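PDB 3F4L: putative oxidoreductase yhhX from Escherichia coli K-12, which probably acts as a nucleotide-dependent oxidoreductase of the Gfo/Idh/MocA family, perhaps an NADP+-dependent scyllo-inositol dehydrogenase. Local coordinates for residues A[100-105]-A[328-333]; A[177-182]-A[221-226]; A[182-187]-A[323-328]; A[198-201]-A[207-210]; A[211-214]-A[219-222]. All coordinates share one frame; numbering follows the deposited sequence.

Contact 1 (A[100-105]-A[328-333]); sequences PTLAQA and ILERGF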
# COMPACT_ATOMS: atom_id res chain seq x y z
N PRO A 100 24.01 3.38 17.36
CA PRO A 100 23.22 2.17 17.60
C PRO A 100 21.90 2.50 18.29
O PRO A 100 20.91 1.78 18.11
CB PRO A 100 24.13 1.33 18.50
CG PRO A 100 25.52 1.79 18.13
CD PRO A 100 25.32 3.29 18.03
N THR A 101 21.89 3.58 19.06
CA THR A 101 20.70 3.97 19.80
C THR A 101 20.35 5.46 19.81
O THR A 101 21.18 6.32 19.48
CB THR A 101 20.81 3.53 21.27
OG1 THR A 101 21.72 4.40 21.96
CG2 THR A 101 21.34 2.11 21.35
N LEU A 102 19.13 5.74 20.23
CA LEU A 102 18.61 7.10 20.31
C LEU A 102 19.39 7.93 21.34
O LEU A 102 19.75 9.08 21.08
CB LEU A 102 17.12 7.04 20.68
CG LEU A 102 16.25 8.29 20.65
CD1 LEU A 102 16.30 8.94 19.27
CD2 LEU A 102 14.81 7.90 21.00
N ALA A 103 19.66 7.33 22.50
CA ALA A 103 20.41 8.02 23.54
C ALA A 103 21.81 8.43 23.05
O ALA A 103 22.23 9.57 23.25
CB ALA A 103 20.52 7.13 24.78
N GLN A 104 22.52 7.51 22.41
CA GLN A 104 23.86 7.83 21.91
C GLN A 104 23.79 8.97 20.89
O GLN A 104 24.67 9.83 20.85
CB GLN A 104 24.51 6.61 21.26
CG GLN A 104 25.05 5.62 22.25
CD GLN A 104 25.60 4.38 21.59
OE1 GLN A 104 24.84 3.54 21.09
NE2 GLN A 104 26.91 4.25 21.56
N ALA A 105 22.75 8.96 20.06
CA ALA A 105 22.58 10.01 19.07
C ALA A 105 22.41 11.34 19.80
O ALA A 105 23.05 12.33 19.47
CB ALA A 105 21.35 9.73 18.21
N ILE A 328 11.71 5.85 15.41
CA ILE A 328 10.77 5.06 14.63
C ILE A 328 11.33 3.66 14.36
O ILE A 328 10.63 2.66 14.52
CB ILE A 328 10.42 5.77 13.29
CG1 ILE A 328 9.59 7.04 13.58
CG2 ILE A 328 9.61 4.82 12.39
CD1 ILE A 328 9.29 7.92 12.36
N LEU A 329 12.60 3.58 13.97
CA LEU A 329 13.21 2.29 13.72
C LEU A 329 13.20 1.41 14.97
O LEU A 329 12.80 0.23 14.92
CB LEU A 329 14.65 2.48 13.22
CG LEU A 329 14.78 3.03 11.79
CD1 LEU A 329 16.24 3.31 11.46
CD2 LEU A 329 14.20 2.00 10.81
N GLU A 330 13.61 1.97 16.10
CA GLU A 330 13.65 1.23 17.36
C GLU A 330 12.29 0.71 17.79
O GLU A 330 12.14 -0.46 18.13
CB GLU A 330 14.21 2.09 18.50
CG GLU A 330 15.63 2.60 18.30
CD GLU A 330 16.21 3.20 19.58
OE1 GLU A 330 15.53 4.03 20.22
OE2 GLU A 330 17.36 2.84 19.93
N ARG A 331 11.29 1.60 17.78
CA ARG A 331 9.95 1.22 18.20
C ARG A 331 9.26 0.23 17.26
O ARG A 331 8.19 -0.28 17.58
CB ARG A 331 9.10 2.48 18.38
CG ARG A 331 9.64 3.41 19.47
CD ARG A 331 8.59 4.40 19.95
NE ARG A 331 7.45 3.71 20.53
CZ ARG A 331 6.33 4.30 20.94
NH1 ARG A 331 6.20 5.62 20.82
NH2 ARG A 331 5.35 3.58 21.47
N GLY A 332 9.89 -0.07 16.13
CA GLY A 332 9.31 -1.03 15.22
C GLY A 332 9.45 -2.43 15.81
O GLY A 332 8.72 -3.35 15.46
N PHE A 333 10.41 -2.57 16.72
CA PHE A 333 10.66 -3.86 17.37
C PHE A 333 10.25 -3.82 18.84
O PHE A 333 10.64 -4.67 19.64
CB PHE A 333 12.15 -4.22 17.21
CG PHE A 333 12.57 -4.38 15.78
CD1 PHE A 333 12.25 -5.54 15.07
CD2 PHE A 333 13.21 -3.35 15.10
CE1 PHE A 333 12.56 -5.66 13.72
CE2 PHE A 333 13.51 -3.46 13.75
CZ PHE A 333 13.19 -4.62 13.06

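Contact 2 (A[177-182]-A[221-226]); sequences VHTMDQ and AIVKTS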
# COMPACT_ATOMS: atom_id res chain seq x y z
N VAL A 177 16.01 3.24 6.84
CA VAL A 177 16.66 4.45 7.33
C VAL A 177 16.68 5.53 6.26
O VAL A 177 16.48 6.71 6.56
CB VAL A 177 18.12 4.16 7.84
CG1 VAL A 177 19.05 3.82 6.67
CG2 VAL A 177 18.65 5.36 8.61
N HIS A 178 16.87 5.13 5.00
CA HIS A 178 16.91 6.07 3.87
C HIS A 178 15.54 6.50 3.37
O HIS A 178 15.28 7.68 3.15
CB HIS A 178 17.66 5.45 2.70
CG HIS A 178 19.13 5.34 2.92
ND1 HIS A 178 19.83 4.18 2.70
CD2 HIS A 178 20.05 6.27 3.30
CE1 HIS A 178 21.11 4.39 2.93
NE2 HIS A 178 21.27 5.65 3.29
N THR A 179 14.66 5.53 3.15
CA THR A 179 13.34 5.86 2.65
C THR A 179 12.52 6.64 3.67
O THR A 179 11.80 7.56 3.29
CB THR A 179 12.62 4.58 2.18
OG1 THR A 179 12.63 3.60 3.21
CG2 THR A 179 13.33 4.02 0.95
N MSE A 180 12.64 6.30 4.95
CA MSE A 180 11.88 7.05 5.96
C MSE A 180 12.46 8.45 6.13
O MSE A 180 11.73 9.40 6.40
CB MSE A 180 11.89 6.32 7.32
CG MSE A 180 11.03 5.06 7.36
SE MSE A 180 10.40 4.71 9.18
CE MSE A 180 12.12 4.42 10.02
N ASP A 181 13.77 8.58 5.97
CA ASP A 181 14.42 9.89 6.07
C ASP A 181 13.85 10.84 5.02
O ASP A 181 13.64 12.03 5.29
CB ASP A 181 15.93 9.77 5.87
CG ASP A 181 16.61 11.12 5.78
OD1 ASP A 181 16.78 11.78 6.83
OD2 ASP A 181 16.95 11.53 4.65
N GLN A 182 13.61 10.33 3.81
CA GLN A 182 13.05 11.17 2.75
C GLN A 182 11.67 11.69 3.16
O GLN A 182 11.36 12.86 2.98
CB GLN A 182 12.91 10.36 1.45
CG GLN A 182 14.23 9.93 0.84
CD GLN A 182 14.05 9.12 -0.43
OE1 GLN A 182 13.18 8.25 -0.49
NE2 GLN A 182 14.89 9.38 -1.43
N ALA A 221 1.89 8.57 4.82
CA ALA A 221 3.06 8.31 3.99
C ALA A 221 3.48 6.87 4.23
O ALA A 221 3.76 6.46 5.36
CB ALA A 221 4.19 9.25 4.36
N ILE A 222 3.53 6.11 3.14
CA ILE A 222 3.90 4.70 3.19
C ILE A 222 5.30 4.43 2.65
O ILE A 222 5.66 4.89 1.56
CB ILE A 222 2.87 3.88 2.39
CG1 ILE A 222 1.51 3.94 3.09
CG2 ILE A 222 3.35 2.44 2.23
CD1 ILE A 222 0.38 3.27 2.32
N VAL A 223 6.10 3.70 3.41
CA VAL A 223 7.45 3.35 2.99
C VAL A 223 7.53 1.83 3.07
O VAL A 223 7.26 1.25 4.12
CB VAL A 223 8.52 3.94 3.91
CG1 VAL A 223 9.86 3.39 3.53
CG2 VAL A 223 8.52 5.47 3.82
N LYS A 224 7.90 1.18 1.98
CA LYS A 224 7.98 -0.26 2.02
C LYS A 224 8.98 -0.87 1.07
O LYS A 224 9.32 -0.29 0.03
CB LYS A 224 6.59 -0.86 1.78
CG LYS A 224 5.95 -0.41 0.48
CD LYS A 224 4.47 -0.81 0.41
CE LYS A 224 4.29 -2.31 0.34
NZ LYS A 224 2.84 -2.68 0.30
N THR A 225 9.48 -2.04 1.45
CA THR A 225 10.43 -2.77 0.63
C THR A 225 10.21 -4.26 0.81
O THR A 225 9.73 -4.72 1.85
CB THR A 225 11.92 -2.49 0.99
OG1 THR A 225 12.37 -3.42 1.98
CG2 THR A 225 12.11 -1.08 1.47
N SER A 226 10.56 -5.01 -0.22
CA SER A 226 10.42 -6.45 -0.19
C SER A 226 11.45 -6.97 -1.17
O SER A 226 11.81 -6.27 -2.11
CB SER A 226 9.02 -6.86 -0.66
OG SER A 226 8.93 -8.27 -0.83

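Contact 3 (A[182-187]-A[323-328]); sequences QIISLF and LTNLEI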
# COMPACT_ATOMS: atom_id res chain seq x y z
N GLN A 182 13.61 10.33 3.81
CA GLN A 182 13.05 11.17 2.75
C GLN A 182 11.67 11.69 3.16
O GLN A 182 11.36 12.86 2.98
CB GLN A 182 12.91 10.36 1.45
CG GLN A 182 14.23 9.93 0.84
CD GLN A 182 14.05 9.12 -0.43
OE1 GLN A 182 13.18 8.25 -0.49
NE2 GLN A 182 14.89 9.38 -1.43
N ILE A 183 10.84 10.81 3.73
CA ILE A 183 9.50 11.21 4.14
C ILE A 183 9.60 12.23 5.27
O ILE A 183 8.89 13.25 5.28
CB ILE A 183 8.65 9.99 4.62
CG1 ILE A 183 8.43 9.02 3.46
CG2 ILE A 183 7.31 10.46 5.17
CD1 ILE A 183 7.89 9.70 2.18
N ILE A 184 10.48 11.97 6.22
CA ILE A 184 10.67 12.88 7.34
C ILE A 184 11.15 14.26 6.87
O ILE A 184 10.71 15.28 7.39
CB ILE A 184 11.65 12.25 8.38
CG1 ILE A 184 10.95 11.08 9.09
CG2 ILE A 184 12.12 13.29 9.36
CD1 ILE A 184 11.87 10.16 9.84
N SER A 185 12.05 14.29 5.88
CA SER A 185 12.54 15.58 5.39
C SER A 185 11.42 16.40 4.75
O SER A 185 11.51 17.62 4.68
CB SER A 185 13.66 15.37 4.36
OG SER A 185 13.11 15.00 3.10
N LEU A 186 10.36 15.74 4.29
CA LEU A 186 9.23 16.44 3.65
C LEU A 186 8.14 16.85 4.63
O LEU A 186 7.59 17.95 4.53
CB LEU A 186 8.54 15.55 2.60
CG LEU A 186 9.32 15.00 1.41
CD1 LEU A 186 8.42 14.08 0.59
CD2 LEU A 186 9.82 16.16 0.57
N PHE A 187 7.82 15.95 5.55
CA PHE A 187 6.73 16.18 6.48
C PHE A 187 7.06 16.29 7.95
O PHE A 187 6.22 16.71 8.73
CB PHE A 187 5.68 15.08 6.26
CG PHE A 187 5.26 14.92 4.82
CD1 PHE A 187 4.67 15.98 4.13
CD2 PHE A 187 5.46 13.73 4.14
CE1 PHE A 187 4.28 15.84 2.81
CE2 PHE A 187 5.08 13.58 2.81
CZ PHE A 187 4.48 14.64 2.14
N LEU A 323 16.67 12.17 15.07
CA LEU A 323 16.13 11.52 16.26
C LEU A 323 14.79 10.83 15.96
O LEU A 323 14.51 9.76 16.51
CB LEU A 323 15.95 12.55 17.38
CG LEU A 323 17.25 13.16 17.92
CD1 LEU A 323 16.95 14.21 18.98
CD2 LEU A 323 18.12 12.06 18.50
N THR A 324 13.98 11.44 15.11
CA THR A 324 12.69 10.84 14.78
C THR A 324 12.92 9.52 14.02
O THR A 324 12.24 8.53 14.25
CB THR A 324 11.82 11.80 13.93
OG1 THR A 324 11.47 12.95 14.72
CG2 THR A 324 10.56 11.10 13.48
N ASN A 325 13.91 9.52 13.12
CA ASN A 325 14.22 8.32 12.34
C ASN A 325 14.65 7.16 13.26
O ASN A 325 14.10 6.06 13.19
CB ASN A 325 15.33 8.64 11.33
CG ASN A 325 15.40 7.65 10.19
OD1 ASN A 325 15.51 8.05 9.03
ND2 ASN A 325 15.36 6.37 10.51
N LEU A 326 15.63 7.42 14.11
CA LEU A 326 16.12 6.40 15.04
C LEU A 326 15.03 5.87 15.96
O LEU A 326 14.95 4.67 16.23
CB LEU A 326 17.26 6.97 15.89
CG LEU A 326 18.67 7.02 15.27
CD1 LEU A 326 18.61 7.52 13.83
CD2 LEU A 326 19.55 7.93 16.14
N GLU A 327 14.18 6.77 16.45
CA GLU A 327 13.10 6.36 17.35
C GLU A 327 12.09 5.46 16.63
O GLU A 327 11.67 4.43 17.16
CB GLU A 327 12.38 7.60 17.90
CG GLU A 327 11.33 7.29 18.93
CD GLU A 327 10.64 8.53 19.45
OE1 GLU A 327 11.34 9.50 19.80
OE2 GLU A 327 9.40 8.54 19.52
N ILE A 328 11.71 5.85 15.41
CA ILE A 328 10.77 5.06 14.63
C ILE A 328 11.33 3.66 14.36
O ILE A 328 10.63 2.66 14.52
CB ILE A 328 10.42 5.77 13.29
CG1 ILE A 328 9.59 7.04 13.58
CG2 ILE A 328 9.61 4.82 12.39
CD1 ILE A 328 9.29 7.92 12.36

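Contact 4 (A[198-201]-A[207-210]); sequences RSLR and DDTF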
# COMPACT_ATOMS: atom_id res chain seq x y z
N ARG A 198 8.40 -8.33 8.32
CA ARG A 198 8.45 -9.78 8.18
C ARG A 198 9.73 -10.33 7.53
O ARG A 198 10.43 -9.63 6.80
CB ARG A 198 7.24 -10.26 7.37
CG ARG A 198 6.02 -9.38 7.54
CD ARG A 198 4.70 -10.11 7.29
NE ARG A 198 4.48 -10.55 5.91
CZ ARG A 198 4.37 -9.74 4.86
NH1 ARG A 198 4.48 -8.43 5.00
NH2 ARG A 198 4.12 -10.25 3.66
N SER A 199 10.01 -11.60 7.83
CA SER A 199 11.16 -12.31 7.29
C SER A 199 10.54 -13.42 6.44
O SER A 199 10.08 -14.44 6.97
CB SER A 199 11.99 -12.91 8.43
OG SER A 199 13.10 -13.61 7.92
N LEU A 200 10.52 -13.22 5.13
CA LEU A 200 9.90 -14.17 4.20
C LEU A 200 10.77 -15.20 3.50
O LEU A 200 10.38 -16.36 3.38
CB LEU A 200 9.15 -13.38 3.12
CG LEU A 200 7.99 -12.48 3.56
CD1 LEU A 200 7.51 -11.67 2.36
CD2 LEU A 200 6.86 -13.32 4.13
N ARG A 201 11.92 -14.78 3.00
CA ARG A 201 12.80 -15.69 2.27
C ARG A 201 13.42 -16.80 3.10
O ARG A 201 13.45 -17.96 2.68
CB ARG A 201 13.90 -14.89 1.58
CG ARG A 201 13.40 -13.95 0.50
CD ARG A 201 14.54 -13.17 -0.09
NE ARG A 201 15.23 -12.40 0.93
CZ ARG A 201 16.36 -11.72 0.73
NH1 ARG A 201 16.93 -11.71 -0.46
NH2 ARG A 201 16.91 -11.03 1.73
N ASP A 207 14.47 -9.51 9.37
CA ASP A 207 13.47 -9.09 8.40
C ASP A 207 14.03 -8.68 7.03
O ASP A 207 15.10 -8.07 6.95
CB ASP A 207 12.67 -7.92 8.96
CG ASP A 207 13.49 -6.65 9.08
OD1 ASP A 207 14.33 -6.56 10.01
OD2 ASP A 207 13.31 -5.75 8.23
N ASP A 208 13.30 -9.01 5.98
CA ASP A 208 13.69 -8.65 4.61
C ASP A 208 12.50 -8.02 3.91
O ASP A 208 12.53 -7.78 2.70
CB ASP A 208 14.13 -9.90 3.83
CG ASP A 208 13.02 -10.93 3.70
OD1 ASP A 208 11.86 -10.65 4.08
OD2 ASP A 208 13.32 -12.04 3.22
N THR A 209 11.46 -7.75 4.68
CA THR A 209 10.23 -7.18 4.16
C THR A 209 9.64 -6.24 5.20
O THR A 209 9.56 -6.59 6.38
CB THR A 209 9.21 -8.30 3.91
OG1 THR A 209 9.83 -9.34 3.15
CG2 THR A 209 7.98 -7.76 3.17
N PHE A 210 9.24 -5.04 4.78
CA PHE A 210 8.64 -4.11 5.71
C PHE A 210 7.79 -3.06 5.05
O PHE A 210 7.95 -2.76 3.86
CB PHE A 210 9.71 -3.42 6.58
CG PHE A 210 10.54 -2.40 5.84
CD1 PHE A 210 11.79 -2.72 5.34
CD2 PHE A 210 10.06 -1.11 5.66
CE1 PHE A 210 12.56 -1.77 4.67
CE2 PHE A 210 10.82 -0.15 4.98
CZ PHE A 210 12.06 -0.48 4.49
O HOH W 1 14.43 -13.72 5.03

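Contact 5 (A[211-214]-A[219-222]); sequences EAQL and LKAI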
# COMPACT_ATOMS: atom_id res chain seq x y z
N GLU A 211 6.87 -2.51 5.83
CA GLU A 211 6.01 -1.43 5.39
C GLU A 211 5.75 -0.58 6.62
O GLU A 211 5.21 -1.06 7.61
CB GLU A 211 4.68 -1.93 4.83
CG GLU A 211 3.80 -0.77 4.34
CD GLU A 211 2.47 -1.21 3.77
OE1 GLU A 211 2.40 -2.28 3.12
OE2 GLU A 211 1.47 -0.46 3.96
N ALA A 212 6.19 0.67 6.57
CA ALA A 212 5.98 1.58 7.68
C ALA A 212 5.03 2.65 7.17
O ALA A 212 5.19 3.16 6.06
CB ALA A 212 7.30 2.20 8.11
N GLN A 213 4.03 2.97 7.98
CA GLN A 213 3.05 3.98 7.62
C GLN A 213 3.16 5.10 8.63
O GLN A 213 2.93 4.90 9.83
CB GLN A 213 1.65 3.37 7.64
CG GLN A 213 1.51 2.21 6.67
CD GLN A 213 0.08 1.73 6.51
OE1 GLN A 213 -0.21 0.89 5.65
NE2 GLN A 213 -0.83 2.27 7.31
N LEU A 214 3.53 6.28 8.15
CA LEU A 214 3.68 7.44 9.00
C LEU A 214 2.49 8.36 8.81
O LEU A 214 2.20 8.79 7.70
CB LEU A 214 4.98 8.19 8.66
CG LEU A 214 6.30 7.50 9.03
CD1 LEU A 214 6.44 6.17 8.29
CD2 LEU A 214 7.46 8.42 8.69
N LEU A 219 -2.85 12.98 6.63
CA LEU A 219 -1.93 12.51 5.61
C LEU A 219 -1.24 11.22 6.02
O LEU A 219 -0.82 11.08 7.17
CB LEU A 219 -0.85 13.56 5.34
CG LEU A 219 0.38 13.00 4.61
CD1 LEU A 219 0.03 12.72 3.16
CD2 LEU A 219 1.52 13.99 4.71
N LYS A 220 -1.11 10.28 5.08
CA LYS A 220 -0.43 9.02 5.34
C LYS A 220 0.68 8.79 4.31
O LYS A 220 0.45 8.85 3.10
CB LYS A 220 -1.41 7.83 5.31
CG LYS A 220 -0.74 6.50 5.71
CD LYS A 220 -1.69 5.30 5.73
CE LYS A 220 -2.04 4.80 4.35
NZ LYS A 220 -2.97 3.62 4.41
N ALA A 221 1.89 8.57 4.82
CA ALA A 221 3.06 8.31 3.99
C ALA A 221 3.48 6.87 4.23
O ALA A 221 3.76 6.46 5.36
CB ALA A 221 4.19 9.25 4.36
N ILE A 222 3.53 6.11 3.14
CA ILE A 222 3.90 4.70 3.19
C ILE A 222 5.30 4.43 2.65
O ILE A 222 5.66 4.89 1.56
CB ILE A 222 2.87 3.88 2.39
CG1 ILE A 222 1.51 3.94 3.09
CG2 ILE A 222 3.35 2.44 2.23
CD1 ILE A 222 0.38 3.27 2.32

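Contact 1 (A[100-105]-A[328-333])
Glu330 reaches from helix 319-331 to the start of helix 102-115, setting a carboxylate against a capped helix N-terminus and bridging from the C-terminal alpha/beta domain to the Rossmann fold. The polar link is slight: Leu102 N, in the first turn, gives a weak hydrogen bond to Glu330 OE2 over 3.4 Å, bent to 149° at the hydrogen. The helix end would probably still favour a negative charge here. The Glu330 chain is extended beyond CG (chi2 -168°), which carries the carboxylate far enough from its own helix to arrive at the foreign one. Van der Waals contacts surround that bond. Glu330 OE2 lies 3.5 Å from Thr101 CA, while the other oxygen, Glu330 OE1, rests against Leu102 CB at 3.4 Å. Beyond CB, the Leu102 side chain turns to Leu323, Leu326 and Glu327 of helix 319-331, adding apolar packing to the domain junction. With an alanine in place of Glu330, Leu102 N would probably lose its weak acceptor, a gap would open beside Leu102 CB, and the helix start would be left without its negative charge. Glu330 also packs on Tyr173 of helix 171-187. One capping bond completes the arrangement. Thr101 is the N-cap residue; its carbonyl O accepts from Ala105 N in an ordinary backbone bond of the helix, and its side chain closes the end: Thr101 OG1 accepts a hydrogen bond from Gln104 N at 3.2 Å, nearly straight at 169°.

Contact 2 (A[177-182]-A[221-226])
Thr179 and Val223 face each other where helix 171-187 lies across the mixed beta-sheet of the C-terminal alpha/beta domain, each pointing its side chain at the other. Thr179 comes nearest strand 219-225, its CA 6.4 Å from Val223 CA. The modelled approach of its hydroxyl to Val223 CG1 is too close to be trusted, but Val223 CG2 lies at a normal 3.9 Å from Thr179 O. The Thr179 hydroxyl makes weak hydrogen bonds back to Leu175 O and Gly176 O of its own helix. Selenomethionine Met180 comes next. Val223 holds CG1 anti to its backbone N (chi1 172°), which brings that methyl within 4.3 Å of Met180 CG; beyond CG the Met180 chain leads off to Asn325, Ile328 and Leu329 of helix 319-331. One residue further on, Asp181 turns from the strand to a salt bridge with Arg126. All three touching residues are buried, and Val223 also packs on Ile183 of the same helix. Helix and strand thus meet here by apolar packing, held by shape and burial, with the threonine hydroxyl only weakly bonded to carbonyls of its own helix.

Contact 3 (A[182-187]-A[323-328])
Two helices of the C-terminal alpha/beta domain, 171-187 and 319-331, pack through Ile184, whose CD1 lodges against Thr324, Asn325 and Ile328. The short segments cross at 133° between their N-to-C directions, well off antiparallel, and their axes come within 10.5 Å. Backbones draw nearest at Ile184 and Asn325, with 7.6 Å from Ile184 CA to Asn325 CA. A single methyl does the touching from the 182-187 side. Ile184 keeps CG1 anti to the carbonyl carbon and continues nearly straight to CD1 (chi2 164°), which carries the methyl between Thr324 and Ile328. There Ile184 CD1 lies 3.9 Å from Asn325 CA, resting on the backbone of the partner helix as well as on its side chains. The hydroxyl of Thr324 turns from Ile184: Thr324 OG1 bonds Ser320 O of its own helix and also receives Arg189 NE, leaving CG2 as the group that meets the isoleucine, 4.0 Å from Ile184 CD1. Around the contact, Asn325 also packs on Val177 and Met180 of helix 171-187, and its neighbour Leu326 faces helix 102-115. Ile328, a turn beyond Thr324, packs on Met180 too. All four touching residues are buried, and the small apolar patch ends where the two terminal methyls, Ile184 CD1 and Ile328 CD1, lie 4.2 Å apart.

Contact 4 (A[198-201]-A[207-210])
Asp208 and Thr209 lie together opposite Arg198 in a classic beta bulge, and the Asp208 carboxylate gathers the loop that follows strand 192-198. Along the backbone, Arg198 N gives a hydrogen bond to Thr209 O at 2.9 Å; Arg198 O accepts from Asp208 N at 3.0 Å and, weakly, from Thr209 N. The carboxylate is gripped by five donors. Asp208 OD1 takes Leu200 N in an almost straight bond (177°) and Thr209 OG1 at 2.6 Å, the two arriving from opposite faces of its plane. Asp208 OD2 uses its syn lone pair for Arg201 N and meets Arg201 NE on the anti side but well out of the carboxylate plane, 3.0 Å away in a salt bridge. A water donates a further hydrogen bond to Asp208 OD2 at 2.7 Å and another to Ser199 OG, which is itself hydrogen-bonded to Asn205 O. The guanidinium and carboxylate planes stand 51° apart, and Arg201 NH1 goes on to Arg157 O. Were Asp208 replaced by an alanine, Leu200 N and Arg201 N would be likely to lose their acceptors and the Arg201 guanidinium its carboxylate, setting this loop free to shift. Packing adds Leu200 CD1 against Thr209 CG2 at 4.0 Å. The bulge joins strand 192-198 to strand 209-216: Phe210 packs on strand 219-225 and helix 171-187, while Arg198 NE bonds Asp218 O of the second subunit.

Contact 5 (A[211-214]-A[219-222])
Glu211 holds CG anti to its backbone N (chi1 -178°) and extends from there, which lays its aliphatic part against Ile222 CG2, 3.9 Å from Glu211 CG; Ile222 in turn puts CG1 beside its own backbone N (chi1 -66°), next to Gln213. These side chains stand on one face of an antiparallel beta hairpin, strands 209-216 and 219-225. In the non-hydrogen-bonded pair Gln213 and Ile222, the two chains lie side by side and point the same way, with Gln213 CG 4.0 Å from Ile222 CG1. This face meets the second subunit. Lys220 carries its amine there to salt bridges with Asp196 and Glu211 of that neighbouring subunit, and Glu211 pairs both with Lys224 of its own chain and with the neighbour's Lys220. On the opposite face, Leu214 and Ala221 form the hydrogen-bonded pair, their CB atoms 4.5 Å apart, and Ala221 packs against Ile183 of helix 171-187. The backbones are tied by Leu214 N to Ala221 O at 2.8 Å, in the carbonyl plane, and by the return bond from Ala221 N to Leu214 O. CA-H...O contacts also run between the strands, as where Gln213 CA lies 3.4 Å from Ala221 O.

Contacts 2, 3 and 5 form one layered core: the centres of contacts 2 and 5 lie about 8 Å apart, those of 2 and 3 about 9 Å. Helix 171-187 serves contacts 2 and 3, and helix 319-331 carries contact 3 on to contact 1, where it meets the Rossmann domain, the probable nucleotide-binding half. Contact 4 extends the sheet of contact 5 along strand 209-216; its centre is about 22 Å from that of contact 3, without touching it. Lys224 NZ of contact 2 bridges to Glu211 OE1 of contact 5 at 2.9 Å. Contacts 2, 4 and 5 all reach the second subunit, whereas contacts 1 and 3 stay within the chain.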